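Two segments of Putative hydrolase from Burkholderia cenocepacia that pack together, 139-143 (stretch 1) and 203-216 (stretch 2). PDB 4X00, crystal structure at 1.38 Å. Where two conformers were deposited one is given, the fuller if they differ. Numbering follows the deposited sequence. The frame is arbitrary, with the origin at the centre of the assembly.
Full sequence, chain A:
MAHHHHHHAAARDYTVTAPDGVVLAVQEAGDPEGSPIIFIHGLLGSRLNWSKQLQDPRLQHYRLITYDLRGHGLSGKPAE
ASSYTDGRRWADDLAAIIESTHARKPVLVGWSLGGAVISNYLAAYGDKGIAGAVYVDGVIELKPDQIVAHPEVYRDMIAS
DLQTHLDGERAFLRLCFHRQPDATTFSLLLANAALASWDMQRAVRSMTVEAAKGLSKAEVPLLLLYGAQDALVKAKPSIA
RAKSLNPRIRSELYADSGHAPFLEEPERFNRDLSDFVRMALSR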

# COMPACT_ATOMS: atom_id res chain seq x y z
N VAL A 139 -6.10 -3.90 -2.27
CA VAL A 139 -7.51 -3.98 -1.96
C VAL A 139 -8.26 -3.17 -3.00
O VAL A 139 -7.90 -2.02 -3.24
CB VAL A 139 -7.81 -3.47 -0.54
CG1 VAL A 139 -9.35 -3.30 -0.35
CG2 VAL A 139 -7.24 -4.45 0.48
N ILE A 140 -9.29 -3.77 -3.59
CA ILE A 140 -10.20 -3.06 -4.49
C ILE A 140 -11.43 -2.74 -3.65
O ILE A 140 -11.64 -1.58 -3.26
CB ILE A 140 -10.52 -3.89 -5.76
CG1 ILE A 140 -9.21 -4.22 -6.51
CG2 ILE A 140 -11.51 -3.13 -6.64
CD1 ILE A 140 -8.35 -2.98 -6.88
N GLU A 141 -12.21 -3.75 -3.30
CA GLU A 141 -13.23 -3.59 -2.26
C GLU A 141 -13.03 -4.62 -1.19
O GLU A 141 -12.54 -5.72 -1.44
CB GLU A 141 -14.65 -3.71 -2.84
CG GLU A 141 -14.94 -2.60 -3.84
CD GLU A 141 -16.13 -2.85 -4.72
OE1 GLU A 141 -16.35 -4.02 -5.12
OE2 GLU A 141 -16.86 -1.87 -5.01
N LEU A 142 -13.45 -4.27 0.02
CA LEU A 142 -13.40 -5.18 1.15
C LEU A 142 -14.69 -5.99 1.20
O LEU A 142 -15.59 -5.66 1.97
CB LEU A 142 -13.17 -4.42 2.44
CG LEU A 142 -11.85 -3.67 2.54
CD1 LEU A 142 -11.91 -2.65 3.68
CD2 LEU A 142 -10.72 -4.66 2.77
N LYS A 143 -14.79 -7.00 0.34
CA LYS A 143 -16.01 -7.79 0.17
C LYS A 143 -15.59 -9.26 0.13
O LYS A 143 -14.48 -9.58 -0.30
CB LYS A 143 -16.76 -7.40 -1.12
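Stretch 2 203-216: AVRSMTVEAAKGLS

No direct hydrogen bond joins these two stretches; the polar link between them is a single water, and the remainder of the contact is apolar packing, some of it against carbonyl oxygens. That water donates a hydrogen bond to Glu141 OE2 at 2.8 Å and accepts one from Ala212 N at 3.0 Å, with a further weak bond to Val209 O at 3.5 Å. Ala212 lies in the first turn of a helix, where backbone NH groups lack carbonyl partners within the helix, so the carboxylate reaches this helix start through the water.

Stretch 1 is irregular throughout. Stretch 2 leaves a helix at its beginning, passes through a type I turn from Val204 to Met207, closed by Met207 N to Val204 O at 3.0 Å, and runs on as an extended segment to Glu210, the N-cap of the helix 211-216. The order of contacts is reversed: Leu142 meets the turn and Val209, whereas Ile140 meets Val209 and the second helix.

The backbones come nearest at Ile140 and Ala211, whose CA atoms are 6.1 Å apart. Ala211 points its methyl toward stretch 1, and this small side chain allows close packing: its CB lies 3.3 Å from Ile140 O and 4.0 Å from Glu141 CG. One helical turn later, Leu215 also points toward stretch 1 and places CD1 4.1 Å from Ile140 CG2, a buried apolar pairing suited to two branched side chains. Val209 divides its two methyls between neighbours, with CG1 3.4 Å from Ile140 O and CG2 4.2 Å from Leu142 CD1. Leu142 is long enough to carry that same CD1 over the turn, 4.1 Å from Met207 O and 4.2 Å from Arg205 O.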

# COMPACT_ATOMS: atom_id res chain seq x y z
N ALA A 203 -10.46 -0.55 13.74
CA ALA A 203 -11.22 0.37 12.91
C ALA A 203 -11.09 0.13 11.40
O ALA A 203 -12.05 0.35 10.63
CB ALA A 203 -10.80 1.81 13.27
N VAL A 204 -9.92 -0.32 10.95
CA VAL A 204 -9.64 -0.30 9.52
C VAL A 204 -10.56 -1.26 8.75
O VAL A 204 -10.84 -1.04 7.57
CB VAL A 204 -8.13 -0.59 9.27
CG1 VAL A 204 -7.82 -2.03 9.57
CG2 VAL A 204 -7.75 -0.17 7.85
N ARG A 205 -11.05 -2.29 9.44
CA ARG A 205 -12.10 -3.19 8.95
C ARG A 205 -13.28 -2.44 8.34
O ARG A 205 -13.89 -2.88 7.35
CB ARG A 205 -12.59 -4.06 10.13
CG ARG A 205 -11.45 -4.61 11.02
CD ARG A 205 -12.02 -5.56 12.05
NE ARG A 205 -12.94 -4.96 13.03
CZ ARG A 205 -13.99 -5.63 13.51
NH1 ARG A 205 -14.81 -5.09 14.40
NH2 ARG A 205 -14.20 -6.86 13.06
N SER A 206 -13.60 -1.30 8.94
CA SER A 206 -14.77 -0.50 8.60
C SER A 206 -14.44 0.71 7.76
O SER A 206 -15.30 1.55 7.53
CB SER A 206 -15.48 -0.01 9.88
OG SER A 206 -15.93 -1.10 10.66
N MET A 207 -13.19 0.82 7.30
CA MET A 207 -12.77 1.97 6.50
C MET A 207 -13.54 2.03 5.19
O MET A 207 -13.60 1.04 4.48
CB MET A 207 -11.28 1.92 6.20
CG MET A 207 -10.76 3.19 5.52
SD MET A 207 -9.03 3.00 5.00
CE MET A 207 -9.23 2.04 3.51
N THR A 208 -14.10 3.19 4.87
CA THR A 208 -14.79 3.35 3.61
C THR A 208 -13.78 3.29 2.45
O THR A 208 -12.65 3.76 2.58
CB THR A 208 -15.58 4.67 3.57
OG1 THR A 208 -14.71 5.76 3.87
CG2 THR A 208 -16.70 4.64 4.62
N VAL A 209 -14.19 2.68 1.34
CA VAL A 209 -13.33 2.59 0.15
C VAL A 209 -14.15 2.94 -1.08
O VAL A 209 -15.06 2.20 -1.46
CB VAL A 209 -12.72 1.19 -0.03
CG1 VAL A 209 -11.75 1.18 -1.23
CG2 VAL A 209 -11.98 0.75 1.22
N GLU A 210 -13.85 4.08 -1.70
CA GLU A 210 -14.61 4.51 -2.87
C GLU A 210 -13.94 4.03 -4.15
O GLU A 210 -13.51 4.82 -4.99
CB GLU A 210 -14.75 6.02 -2.87
CG GLU A 210 -15.51 6.50 -1.63
CD GLU A 210 -15.85 7.96 -1.68
OE1 GLU A 210 -15.36 8.72 -0.82
OE2 GLU A 210 -16.63 8.35 -2.57
N ALA A 211 -13.84 2.71 -4.28
CA ALA A 211 -13.19 2.12 -5.44
C ALA A 211 -13.95 2.42 -6.73
O ALA A 211 -13.35 2.73 -7.75
CB ALA A 211 -13.04 0.64 -5.25
N ALA A 212 -15.27 2.30 -6.71
CA ALA A 212 -16.04 2.50 -7.93
C ALA A 212 -15.84 3.91 -8.45
O ALA A 212 -15.54 4.11 -9.64
CB ALA A 212 -17.49 2.23 -7.67
N LYS A 213 -15.96 4.89 -7.57
CA LYS A 213 -15.78 6.27 -7.98
C LYS A 213 -14.32 6.56 -8.39
O LYS A 213 -14.07 7.13 -9.45
CB LYS A 213 -16.22 7.22 -6.86
CG LYS A 213 -16.11 8.69 -7.20
CD LYS A 213 -16.55 9.57 -6.04
CE LYS A 213 -16.39 11.05 -6.40
NZ LYS A 213 -16.63 11.93 -5.24
N GLY A 214 -13.34 6.17 -7.57
CA GLY A 214 -11.97 6.55 -7.88
C GLY A 214 -11.42 5.85 -9.11
O GLY A 214 -10.75 6.47 -9.94
N LEU A 215 -11.66 4.54 -9.21
CA LEU A 215 -11.13 3.80 -10.35
C LEU A 215 -11.83 4.17 -11.63
O LEU A 215 -11.17 4.32 -12.68
CB LEU A 215 -11.26 2.28 -10.12
CG LEU A 215 -10.33 1.71 -9.06
CD1 LEU A 215 -10.67 0.25 -8.80
CD2 LEU A 215 -8.87 1.86 -9.49
N SER A 216 -13.15 4.30 -11.60
CA SER A 216 -13.85 4.41 -12.87
C SER A 216 -13.55 5.75 -13.52
O SER A 216 -13.57 5.83 -14.74
CB SER A 216 -15.35 4.23 -12.69
OG SER A 216 -15.91 5.37 -12.07
O HOH W 1 -16.41 0.77 -4.34